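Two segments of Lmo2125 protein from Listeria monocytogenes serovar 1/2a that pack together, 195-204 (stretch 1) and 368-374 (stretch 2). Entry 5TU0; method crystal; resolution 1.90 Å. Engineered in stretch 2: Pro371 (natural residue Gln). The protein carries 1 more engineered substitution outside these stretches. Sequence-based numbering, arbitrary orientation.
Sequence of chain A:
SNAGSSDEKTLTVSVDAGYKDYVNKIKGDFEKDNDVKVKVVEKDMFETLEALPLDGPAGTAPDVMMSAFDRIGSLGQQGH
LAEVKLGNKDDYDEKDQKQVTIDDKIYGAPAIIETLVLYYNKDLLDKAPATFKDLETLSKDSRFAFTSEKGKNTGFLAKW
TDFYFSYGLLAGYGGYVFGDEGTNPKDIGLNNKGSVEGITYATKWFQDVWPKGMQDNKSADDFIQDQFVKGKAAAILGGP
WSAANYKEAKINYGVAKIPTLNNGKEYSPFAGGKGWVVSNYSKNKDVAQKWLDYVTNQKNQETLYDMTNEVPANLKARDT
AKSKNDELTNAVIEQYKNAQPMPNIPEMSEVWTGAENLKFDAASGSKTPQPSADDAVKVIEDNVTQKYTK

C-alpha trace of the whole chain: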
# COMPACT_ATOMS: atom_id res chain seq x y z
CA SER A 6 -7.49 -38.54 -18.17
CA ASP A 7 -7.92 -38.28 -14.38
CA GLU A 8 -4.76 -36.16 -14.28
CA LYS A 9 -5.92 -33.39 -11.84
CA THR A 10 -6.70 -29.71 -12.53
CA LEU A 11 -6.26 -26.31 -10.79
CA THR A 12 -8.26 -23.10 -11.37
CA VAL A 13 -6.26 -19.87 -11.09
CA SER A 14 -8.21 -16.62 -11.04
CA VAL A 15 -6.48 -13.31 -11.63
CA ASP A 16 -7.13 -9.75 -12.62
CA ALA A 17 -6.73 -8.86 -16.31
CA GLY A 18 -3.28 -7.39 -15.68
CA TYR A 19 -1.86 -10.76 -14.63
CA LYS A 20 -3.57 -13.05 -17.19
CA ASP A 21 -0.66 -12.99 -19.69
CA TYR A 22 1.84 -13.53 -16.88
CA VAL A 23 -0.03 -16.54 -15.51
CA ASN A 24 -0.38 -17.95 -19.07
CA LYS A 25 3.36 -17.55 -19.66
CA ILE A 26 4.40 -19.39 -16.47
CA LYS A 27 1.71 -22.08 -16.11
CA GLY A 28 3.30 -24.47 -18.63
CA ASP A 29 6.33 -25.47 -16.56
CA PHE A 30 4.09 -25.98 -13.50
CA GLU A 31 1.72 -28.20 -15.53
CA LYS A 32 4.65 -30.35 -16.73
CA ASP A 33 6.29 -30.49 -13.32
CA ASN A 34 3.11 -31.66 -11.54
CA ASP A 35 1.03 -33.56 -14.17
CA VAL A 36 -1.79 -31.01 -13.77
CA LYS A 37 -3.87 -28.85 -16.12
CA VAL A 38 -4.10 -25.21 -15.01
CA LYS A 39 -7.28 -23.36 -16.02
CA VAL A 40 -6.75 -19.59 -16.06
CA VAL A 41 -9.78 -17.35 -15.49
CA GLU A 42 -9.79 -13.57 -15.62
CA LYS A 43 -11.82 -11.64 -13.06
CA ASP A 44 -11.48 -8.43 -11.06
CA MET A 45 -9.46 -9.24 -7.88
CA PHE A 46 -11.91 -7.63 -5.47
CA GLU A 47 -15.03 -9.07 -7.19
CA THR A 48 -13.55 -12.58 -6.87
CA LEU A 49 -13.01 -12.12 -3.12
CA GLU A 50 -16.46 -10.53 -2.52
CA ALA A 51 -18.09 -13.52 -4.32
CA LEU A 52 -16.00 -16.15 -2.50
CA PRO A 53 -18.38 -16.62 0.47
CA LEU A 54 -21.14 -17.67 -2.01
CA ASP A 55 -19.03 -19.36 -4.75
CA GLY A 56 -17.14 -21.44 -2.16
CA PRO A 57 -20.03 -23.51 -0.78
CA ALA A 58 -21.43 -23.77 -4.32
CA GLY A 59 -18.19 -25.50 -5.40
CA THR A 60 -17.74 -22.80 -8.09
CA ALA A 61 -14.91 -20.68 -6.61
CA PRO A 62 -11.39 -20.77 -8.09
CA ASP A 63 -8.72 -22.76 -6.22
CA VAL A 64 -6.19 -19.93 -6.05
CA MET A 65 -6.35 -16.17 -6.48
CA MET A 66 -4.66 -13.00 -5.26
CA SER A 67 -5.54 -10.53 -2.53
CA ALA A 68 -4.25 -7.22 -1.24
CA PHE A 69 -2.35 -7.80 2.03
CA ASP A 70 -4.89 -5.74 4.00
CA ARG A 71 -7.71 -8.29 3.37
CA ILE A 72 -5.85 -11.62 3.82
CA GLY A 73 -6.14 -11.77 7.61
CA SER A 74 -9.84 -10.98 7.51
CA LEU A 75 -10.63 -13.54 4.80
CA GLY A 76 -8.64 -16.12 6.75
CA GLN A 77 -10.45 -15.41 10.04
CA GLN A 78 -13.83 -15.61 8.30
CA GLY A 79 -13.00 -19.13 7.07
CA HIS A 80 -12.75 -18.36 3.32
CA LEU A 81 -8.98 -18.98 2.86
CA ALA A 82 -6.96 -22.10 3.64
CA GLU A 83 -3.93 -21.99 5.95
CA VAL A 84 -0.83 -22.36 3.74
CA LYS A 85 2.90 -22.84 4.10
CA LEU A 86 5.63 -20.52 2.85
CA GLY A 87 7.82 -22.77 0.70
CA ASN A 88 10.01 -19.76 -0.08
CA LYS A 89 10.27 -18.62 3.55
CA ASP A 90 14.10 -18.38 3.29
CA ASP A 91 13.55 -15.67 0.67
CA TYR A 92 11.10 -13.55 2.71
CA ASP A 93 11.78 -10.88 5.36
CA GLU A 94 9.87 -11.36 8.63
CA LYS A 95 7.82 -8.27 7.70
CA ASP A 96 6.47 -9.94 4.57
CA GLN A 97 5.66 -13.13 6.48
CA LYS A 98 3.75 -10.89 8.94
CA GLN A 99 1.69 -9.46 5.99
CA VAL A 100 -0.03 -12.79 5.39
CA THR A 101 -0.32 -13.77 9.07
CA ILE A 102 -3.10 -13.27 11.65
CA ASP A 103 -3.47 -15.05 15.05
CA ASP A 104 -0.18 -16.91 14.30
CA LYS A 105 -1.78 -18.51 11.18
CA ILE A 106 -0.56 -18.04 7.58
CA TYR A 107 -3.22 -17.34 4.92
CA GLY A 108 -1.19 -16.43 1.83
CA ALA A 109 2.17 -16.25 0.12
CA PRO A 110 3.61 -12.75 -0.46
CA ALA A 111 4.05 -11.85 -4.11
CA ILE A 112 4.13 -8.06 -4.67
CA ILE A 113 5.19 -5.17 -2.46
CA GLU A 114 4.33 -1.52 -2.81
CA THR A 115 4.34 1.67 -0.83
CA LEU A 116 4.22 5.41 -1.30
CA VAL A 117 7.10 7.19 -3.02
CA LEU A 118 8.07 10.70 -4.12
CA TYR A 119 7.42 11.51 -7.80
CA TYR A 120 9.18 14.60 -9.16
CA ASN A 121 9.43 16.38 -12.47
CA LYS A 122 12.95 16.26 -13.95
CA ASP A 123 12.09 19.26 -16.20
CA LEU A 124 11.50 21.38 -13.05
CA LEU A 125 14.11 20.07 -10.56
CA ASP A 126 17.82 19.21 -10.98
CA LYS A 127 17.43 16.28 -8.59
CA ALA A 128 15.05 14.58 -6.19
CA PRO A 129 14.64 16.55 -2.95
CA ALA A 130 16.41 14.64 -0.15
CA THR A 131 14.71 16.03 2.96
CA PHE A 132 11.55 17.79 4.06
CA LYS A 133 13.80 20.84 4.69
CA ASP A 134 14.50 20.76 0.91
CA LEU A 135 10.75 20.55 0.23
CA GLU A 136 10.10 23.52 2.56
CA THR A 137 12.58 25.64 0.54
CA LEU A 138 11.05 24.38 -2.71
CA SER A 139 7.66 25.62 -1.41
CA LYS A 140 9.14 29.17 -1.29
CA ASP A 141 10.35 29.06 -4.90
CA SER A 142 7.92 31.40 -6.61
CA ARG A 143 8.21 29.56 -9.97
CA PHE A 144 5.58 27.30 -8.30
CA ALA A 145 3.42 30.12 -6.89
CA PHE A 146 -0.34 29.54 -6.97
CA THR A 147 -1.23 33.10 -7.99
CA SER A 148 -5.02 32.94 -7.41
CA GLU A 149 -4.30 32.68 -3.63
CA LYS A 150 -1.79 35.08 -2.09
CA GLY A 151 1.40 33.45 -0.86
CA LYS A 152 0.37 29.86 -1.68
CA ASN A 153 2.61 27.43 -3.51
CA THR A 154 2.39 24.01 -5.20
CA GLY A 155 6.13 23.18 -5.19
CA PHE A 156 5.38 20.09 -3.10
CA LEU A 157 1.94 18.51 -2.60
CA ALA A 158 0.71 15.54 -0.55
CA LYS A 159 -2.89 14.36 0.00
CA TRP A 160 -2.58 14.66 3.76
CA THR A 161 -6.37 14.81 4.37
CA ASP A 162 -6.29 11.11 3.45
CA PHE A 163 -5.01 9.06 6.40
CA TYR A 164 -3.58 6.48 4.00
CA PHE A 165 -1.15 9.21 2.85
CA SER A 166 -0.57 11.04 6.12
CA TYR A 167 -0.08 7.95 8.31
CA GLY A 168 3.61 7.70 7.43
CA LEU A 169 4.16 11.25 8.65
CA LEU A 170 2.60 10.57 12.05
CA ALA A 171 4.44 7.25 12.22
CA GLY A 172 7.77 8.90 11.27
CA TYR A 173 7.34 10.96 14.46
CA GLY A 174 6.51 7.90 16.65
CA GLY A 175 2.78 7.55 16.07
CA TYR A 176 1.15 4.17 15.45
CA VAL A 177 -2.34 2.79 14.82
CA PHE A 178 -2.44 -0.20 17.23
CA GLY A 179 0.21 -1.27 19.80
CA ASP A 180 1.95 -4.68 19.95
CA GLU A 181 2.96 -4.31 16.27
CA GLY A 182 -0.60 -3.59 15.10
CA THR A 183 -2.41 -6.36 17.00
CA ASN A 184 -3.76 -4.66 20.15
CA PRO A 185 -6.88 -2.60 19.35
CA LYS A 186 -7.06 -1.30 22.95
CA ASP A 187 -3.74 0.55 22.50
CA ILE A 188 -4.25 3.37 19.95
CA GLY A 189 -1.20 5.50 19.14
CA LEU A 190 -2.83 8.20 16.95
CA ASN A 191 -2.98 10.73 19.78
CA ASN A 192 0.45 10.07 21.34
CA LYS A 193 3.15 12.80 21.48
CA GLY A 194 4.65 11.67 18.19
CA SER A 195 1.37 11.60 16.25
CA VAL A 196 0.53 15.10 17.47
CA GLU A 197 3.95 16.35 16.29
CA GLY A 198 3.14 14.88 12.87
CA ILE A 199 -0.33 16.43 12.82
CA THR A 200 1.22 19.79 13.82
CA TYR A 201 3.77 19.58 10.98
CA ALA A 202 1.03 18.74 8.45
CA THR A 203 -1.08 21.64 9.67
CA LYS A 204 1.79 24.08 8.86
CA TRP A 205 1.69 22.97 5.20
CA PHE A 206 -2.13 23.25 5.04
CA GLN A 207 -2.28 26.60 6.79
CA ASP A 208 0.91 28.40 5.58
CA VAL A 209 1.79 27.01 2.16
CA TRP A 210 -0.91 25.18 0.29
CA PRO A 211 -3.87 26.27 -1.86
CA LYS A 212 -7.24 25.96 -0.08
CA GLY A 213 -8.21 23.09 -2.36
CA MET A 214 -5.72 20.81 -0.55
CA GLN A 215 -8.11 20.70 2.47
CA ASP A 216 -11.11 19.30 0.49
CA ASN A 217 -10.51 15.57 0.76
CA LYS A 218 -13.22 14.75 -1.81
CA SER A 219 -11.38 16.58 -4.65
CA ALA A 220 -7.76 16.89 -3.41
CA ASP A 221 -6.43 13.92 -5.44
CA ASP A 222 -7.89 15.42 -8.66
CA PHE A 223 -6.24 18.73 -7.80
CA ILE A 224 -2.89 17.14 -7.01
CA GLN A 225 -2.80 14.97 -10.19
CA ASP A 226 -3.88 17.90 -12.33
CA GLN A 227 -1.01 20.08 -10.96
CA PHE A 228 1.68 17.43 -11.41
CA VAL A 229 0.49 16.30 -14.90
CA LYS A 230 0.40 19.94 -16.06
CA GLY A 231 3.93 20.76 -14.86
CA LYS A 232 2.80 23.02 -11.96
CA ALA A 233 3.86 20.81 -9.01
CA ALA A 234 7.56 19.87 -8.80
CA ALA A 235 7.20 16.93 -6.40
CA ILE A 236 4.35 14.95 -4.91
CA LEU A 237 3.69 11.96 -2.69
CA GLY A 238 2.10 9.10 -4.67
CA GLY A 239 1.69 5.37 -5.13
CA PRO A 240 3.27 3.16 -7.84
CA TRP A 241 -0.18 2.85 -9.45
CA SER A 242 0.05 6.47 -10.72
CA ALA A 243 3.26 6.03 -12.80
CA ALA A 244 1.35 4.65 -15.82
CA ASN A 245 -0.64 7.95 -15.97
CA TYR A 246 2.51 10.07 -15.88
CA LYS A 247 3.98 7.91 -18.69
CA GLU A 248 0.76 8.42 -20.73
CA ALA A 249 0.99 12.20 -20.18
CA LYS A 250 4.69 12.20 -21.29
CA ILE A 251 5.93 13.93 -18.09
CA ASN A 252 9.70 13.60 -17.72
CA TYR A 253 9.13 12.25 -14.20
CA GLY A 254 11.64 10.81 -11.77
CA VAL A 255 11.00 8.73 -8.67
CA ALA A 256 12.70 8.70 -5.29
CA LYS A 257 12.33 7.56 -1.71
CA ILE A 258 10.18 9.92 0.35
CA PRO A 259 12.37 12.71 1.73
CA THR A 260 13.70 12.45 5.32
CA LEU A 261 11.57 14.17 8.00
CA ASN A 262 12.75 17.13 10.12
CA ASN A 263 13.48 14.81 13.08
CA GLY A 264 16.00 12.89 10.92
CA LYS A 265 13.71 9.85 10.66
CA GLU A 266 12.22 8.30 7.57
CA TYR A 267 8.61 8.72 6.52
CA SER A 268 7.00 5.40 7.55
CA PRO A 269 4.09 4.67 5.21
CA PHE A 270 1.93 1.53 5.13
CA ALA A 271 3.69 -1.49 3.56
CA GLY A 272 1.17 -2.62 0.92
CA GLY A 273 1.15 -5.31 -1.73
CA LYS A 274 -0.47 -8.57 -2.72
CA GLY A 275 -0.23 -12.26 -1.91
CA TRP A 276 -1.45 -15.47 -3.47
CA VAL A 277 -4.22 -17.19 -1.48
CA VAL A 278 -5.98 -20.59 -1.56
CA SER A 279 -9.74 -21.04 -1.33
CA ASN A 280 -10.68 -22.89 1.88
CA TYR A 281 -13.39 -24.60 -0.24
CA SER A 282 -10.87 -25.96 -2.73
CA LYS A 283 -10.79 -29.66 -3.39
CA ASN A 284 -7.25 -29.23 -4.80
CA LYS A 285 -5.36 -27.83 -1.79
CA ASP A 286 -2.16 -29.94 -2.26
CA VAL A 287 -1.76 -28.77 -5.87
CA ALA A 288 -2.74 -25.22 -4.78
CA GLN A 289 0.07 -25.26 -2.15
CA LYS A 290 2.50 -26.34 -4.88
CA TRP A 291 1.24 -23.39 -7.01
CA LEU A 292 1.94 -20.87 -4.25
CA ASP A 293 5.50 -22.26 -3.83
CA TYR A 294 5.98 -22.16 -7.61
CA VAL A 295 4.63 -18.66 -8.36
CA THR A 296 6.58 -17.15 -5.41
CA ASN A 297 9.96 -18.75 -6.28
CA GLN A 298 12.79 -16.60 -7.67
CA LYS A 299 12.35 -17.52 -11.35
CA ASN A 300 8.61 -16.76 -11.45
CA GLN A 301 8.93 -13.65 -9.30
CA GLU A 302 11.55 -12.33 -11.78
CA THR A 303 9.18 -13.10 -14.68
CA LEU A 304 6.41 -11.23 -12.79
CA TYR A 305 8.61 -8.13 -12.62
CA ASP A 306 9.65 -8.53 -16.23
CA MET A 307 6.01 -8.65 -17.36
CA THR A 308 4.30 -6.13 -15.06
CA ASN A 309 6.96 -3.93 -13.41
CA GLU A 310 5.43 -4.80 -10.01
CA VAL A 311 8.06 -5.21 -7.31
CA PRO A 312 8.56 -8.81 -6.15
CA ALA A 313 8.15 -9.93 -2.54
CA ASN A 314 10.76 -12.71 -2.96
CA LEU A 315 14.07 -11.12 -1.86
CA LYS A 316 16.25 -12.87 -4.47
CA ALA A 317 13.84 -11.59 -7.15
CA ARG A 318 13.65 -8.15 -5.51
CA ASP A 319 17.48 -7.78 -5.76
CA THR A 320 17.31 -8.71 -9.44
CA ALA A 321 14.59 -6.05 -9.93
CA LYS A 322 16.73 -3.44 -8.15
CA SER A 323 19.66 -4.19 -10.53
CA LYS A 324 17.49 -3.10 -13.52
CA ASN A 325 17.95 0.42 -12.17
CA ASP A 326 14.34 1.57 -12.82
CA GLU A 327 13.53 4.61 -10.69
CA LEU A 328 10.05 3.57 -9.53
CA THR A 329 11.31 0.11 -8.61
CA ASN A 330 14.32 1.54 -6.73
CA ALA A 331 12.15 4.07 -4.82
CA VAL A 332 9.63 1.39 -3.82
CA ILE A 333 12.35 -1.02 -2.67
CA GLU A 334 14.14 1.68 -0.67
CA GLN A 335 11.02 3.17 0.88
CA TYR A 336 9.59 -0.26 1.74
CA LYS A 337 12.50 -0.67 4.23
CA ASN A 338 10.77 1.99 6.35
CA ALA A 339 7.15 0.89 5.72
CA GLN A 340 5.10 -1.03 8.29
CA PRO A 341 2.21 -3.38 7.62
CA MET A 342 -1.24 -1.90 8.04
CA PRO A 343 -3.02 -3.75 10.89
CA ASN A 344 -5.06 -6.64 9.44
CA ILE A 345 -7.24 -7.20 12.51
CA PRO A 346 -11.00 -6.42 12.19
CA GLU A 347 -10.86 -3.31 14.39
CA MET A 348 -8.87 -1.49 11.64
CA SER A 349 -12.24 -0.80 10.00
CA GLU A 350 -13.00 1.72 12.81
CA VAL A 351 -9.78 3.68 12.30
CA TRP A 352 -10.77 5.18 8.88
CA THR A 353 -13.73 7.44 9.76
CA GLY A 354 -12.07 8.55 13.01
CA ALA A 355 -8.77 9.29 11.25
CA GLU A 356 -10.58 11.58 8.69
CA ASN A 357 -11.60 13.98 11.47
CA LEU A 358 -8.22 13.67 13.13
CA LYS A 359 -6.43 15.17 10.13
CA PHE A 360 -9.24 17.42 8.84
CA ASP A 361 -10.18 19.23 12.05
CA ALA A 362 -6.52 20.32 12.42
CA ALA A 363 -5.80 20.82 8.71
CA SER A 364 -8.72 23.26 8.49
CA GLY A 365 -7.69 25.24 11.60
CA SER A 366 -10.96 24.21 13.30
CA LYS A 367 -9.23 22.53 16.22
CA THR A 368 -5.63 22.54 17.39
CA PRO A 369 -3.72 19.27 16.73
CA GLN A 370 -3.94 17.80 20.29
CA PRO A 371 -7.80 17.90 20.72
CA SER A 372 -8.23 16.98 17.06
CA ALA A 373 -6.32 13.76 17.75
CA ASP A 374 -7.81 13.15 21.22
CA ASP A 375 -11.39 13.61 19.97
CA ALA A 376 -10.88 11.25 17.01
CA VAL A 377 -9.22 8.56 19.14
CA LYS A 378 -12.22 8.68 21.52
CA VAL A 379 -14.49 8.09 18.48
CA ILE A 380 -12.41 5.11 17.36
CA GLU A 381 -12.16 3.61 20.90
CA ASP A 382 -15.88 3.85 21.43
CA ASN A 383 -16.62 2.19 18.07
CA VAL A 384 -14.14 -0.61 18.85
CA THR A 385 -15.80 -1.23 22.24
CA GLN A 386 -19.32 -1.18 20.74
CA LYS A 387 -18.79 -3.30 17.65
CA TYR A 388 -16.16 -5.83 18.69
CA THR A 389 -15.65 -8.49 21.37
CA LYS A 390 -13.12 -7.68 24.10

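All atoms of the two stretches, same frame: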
# COMPACT_ATOMS: atom_id res chain seq x y z
N SER A 195 2.45 11.33 17.23
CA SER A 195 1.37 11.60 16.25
C SER A 195 1.01 13.09 16.23
O SER A 195 0.80 13.67 15.17
CB SER A 195 0.10 10.81 16.56
OG SER A 195 0.25 9.43 16.31
N VAL A 196 0.91 13.70 17.40
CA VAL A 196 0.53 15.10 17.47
C VAL A 196 1.61 15.98 16.83
O VAL A 196 1.28 16.97 16.17
CB VAL A 196 0.14 15.53 18.90
CG1 VAL A 196 -0.10 17.03 18.96
CG2 VAL A 196 -1.12 14.76 19.31
N GLU A 197 2.88 15.61 16.99
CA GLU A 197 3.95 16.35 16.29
C GLU A 197 3.75 16.27 14.78
O GLU A 197 3.94 17.26 14.06
CB GLU A 197 5.34 15.82 16.63
CG GLU A 197 6.00 16.37 17.87
CD GLU A 197 7.36 15.70 18.09
OE1 GLU A 197 7.40 14.57 18.63
OE2 GLU A 197 8.38 16.31 17.70
N GLY A 198 3.38 15.09 14.30
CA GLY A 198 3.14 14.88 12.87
C GLY A 198 1.95 15.69 12.37
O GLY A 198 2.01 16.33 11.30
N ILE A 199 0.86 15.69 13.16
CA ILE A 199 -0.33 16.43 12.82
C ILE A 199 0.02 17.92 12.76
O ILE A 199 -0.40 18.61 11.83
CB ILE A 199 -1.49 16.17 13.80
CG1 ILE A 199 -1.89 14.68 13.78
CG2 ILE A 199 -2.69 17.02 13.42
CD1 ILE A 199 -2.84 14.31 14.89
N THR A 200 0.80 18.38 13.74
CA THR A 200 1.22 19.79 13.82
C THR A 200 2.04 20.19 12.58
O THR A 200 1.81 21.25 12.02
CB THR A 200 2.03 20.06 15.12
OG1 THR A 200 1.23 19.70 16.25
CG2 THR A 200 2.42 21.54 15.25
N TYR A 201 2.97 19.33 12.18
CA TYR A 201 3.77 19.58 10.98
C TYR A 201 2.89 19.66 9.72
O TYR A 201 3.04 20.59 8.89
CB TYR A 201 4.86 18.51 10.81
CG TYR A 201 5.76 18.84 9.67
CD1 TYR A 201 6.72 19.86 9.79
CD2 TYR A 201 5.66 18.16 8.45
CE1 TYR A 201 7.54 20.18 8.73
CE2 TYR A 201 6.49 18.48 7.38
CZ TYR A 201 7.43 19.48 7.53
OH TYR A 201 8.24 19.81 6.46
N ALA A 202 1.96 18.73 9.59
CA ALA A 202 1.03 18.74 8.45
C ALA A 202 0.21 20.03 8.39
O ALA A 202 0.01 20.61 7.32
CB ALA A 202 0.11 17.53 8.48
N THR A 203 -0.25 20.47 9.56
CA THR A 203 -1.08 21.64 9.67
C THR A 203 -0.33 22.89 9.15
O THR A 203 -0.96 23.77 8.56
CB THR A 203 -1.58 21.80 11.12
OG1 THR A 203 -2.37 20.64 11.48
CG2 THR A 203 -2.44 23.03 11.29
N LYS A 204 0.99 22.94 9.35
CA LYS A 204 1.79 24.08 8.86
C LYS A 204 1.72 24.15 7.33
O LYS A 204 1.59 25.24 6.76
CB LYS A 204 3.25 23.98 9.31
CG LYS A 204 3.52 23.95 10.81
CD LYS A 204 3.16 25.23 11.53
CE LYS A 204 3.57 25.16 13.00
NZ LYS A 204 2.99 26.30 13.78
N THR A 368 -7.09 22.66 17.35
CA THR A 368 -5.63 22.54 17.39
C THR A 368 -5.32 21.04 17.29
O THR A 368 -6.22 20.21 17.50
CB THR A 368 -5.03 23.19 18.64
OG1 THR A 368 -5.66 22.67 19.80
CG2 THR A 368 -5.24 24.70 18.58
N PRO A 369 -4.07 20.68 16.94
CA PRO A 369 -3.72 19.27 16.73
C PRO A 369 -3.99 18.29 17.89
O PRO A 369 -4.46 17.17 17.63
CB PRO A 369 -2.22 19.35 16.41
CG PRO A 369 -2.08 20.66 15.71
CD PRO A 369 -2.99 21.57 16.49
N GLN A 370 -3.72 18.69 19.14
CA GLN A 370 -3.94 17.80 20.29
C GLN A 370 -5.43 17.35 20.47
O GLN A 370 -5.70 16.14 20.51
CB GLN A 370 -3.37 18.41 21.58
CG GLN A 370 -3.41 17.49 22.79
CD GLN A 370 -2.40 16.36 22.70
OE1 GLN A 370 -1.24 16.59 22.41
NE2 GLN A 370 -2.84 15.14 22.96
N PRO A 371 -6.38 18.31 20.60
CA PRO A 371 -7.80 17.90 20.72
C PRO A 371 -8.33 17.25 19.46
O PRO A 371 -9.23 16.42 19.54
CB PRO A 371 -8.54 19.21 20.99
CG PRO A 371 -7.60 20.29 20.58
CD PRO A 371 -6.22 19.76 20.79
N SER A 372 -7.80 17.62 18.30
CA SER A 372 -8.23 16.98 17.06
C SER A 372 -7.95 15.47 17.14
O SER A 372 -8.81 14.64 16.80
CB SER A 372 -7.51 17.59 15.86
OG SER A 372 -8.00 17.06 14.64
N ALA A 373 -6.75 15.15 17.62
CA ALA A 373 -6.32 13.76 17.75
C ALA A 373 -7.03 13.06 18.90
O ALA A 373 -7.47 11.93 18.75
CB ALA A 373 -4.82 13.70 17.93
N ASP A 374 -7.13 13.73 20.05
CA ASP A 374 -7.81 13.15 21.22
C ASP A 374 -9.27 12.85 20.94
O ASP A 374 -9.76 11.77 21.30
CB ASP A 374 -7.69 14.07 22.45
CG ASP A 374 -6.29 14.13 23.02
OD1 ASP A 374 -5.47 13.24 22.72
OD2 ASP A 374 -5.99 15.07 23.77

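The two stretches meet as a pair of helices, 195-204 and the opening turns of 369-374, whose axes approach to 9.3 Å with an angle of 121° between their N-to-C directions. The contact buries 305 Å² in total, and no hydrogen bond crosses it; packing of side chains does the work.

Stretch 2 enters through Thr368, which occupies the N-cap position but makes no capping bond with its side chain and does not touch stretch 1. Its carbonyl nevertheless accepts the first backbone bond of the helix, from Ser372 N to Thr368 O at 3.1 Å.

Pro369 is the centre of the contact. Its CA-to-CB bond points toward stretch 1, and the ring fits as a knob into a hole formed by Val196, Ile199, Thr200 and Thr203, a set spaced i, i+3, i+4, i+7 along one face of the helix. Pro369 CB lies 4.0 Å from Val196 CG1, 3.8 Å from Ile199 CG2 and 3.5 Å from Thr200 OG1, while Pro369 CG is 4.2 Å from Thr203 OG1. Proline suits the first turn of a helix, where its lack of an amide hydrogen costs no backbone bond, and its compact ring presents carbon to the hole. The two threonines can border this apolar ring because their hydroxyls are satisfied within their own helix: Thr200 OG1 donates to Val196 O at 2.7 Å and Thr203 OG1 to Ile199 O at 2.9 Å. Both adopt the m rotamer.

The CA-to-CB bond of Gln370 points sideways to stretch 1, but the end of the side chain comes nearer, bringing Gln370 OE1 to 3.6 Å from Val196 CG2. This is a van der Waals contact at the margin of the interface. The same amide is also bonded to Asp374, one turn on: Gln370 NE2 donates to Asp374 OD2 at 3.3 Å, with a weak second bond to Asp374 OD1, also at 3.3 Å.

Pro371, an engineered residue, lies out of reach of stretch 1. The CA-to-CB bond of Ser372 points toward stretch 1, but the side chain stays out of contact, and its hydroxyl is bonded elsewhere in the structure.

Ala373, one turn beyond Pro369, supplies the second apolar contact. Ala373 CB, buried and on a bond directed toward stretch 1, packs 3.7 Å from Ile199 CD1 and 4.1 Å from Val196 CG2. Alanine presents one methyl, which the longer side chains of Val196 and Ile199 reach. Val196 (t) and Ile199 (m, t) each touch both Pro369 and Ala373, joining the two successive turns of stretch 2. Asp374 ends the stretch without touching the partner helix.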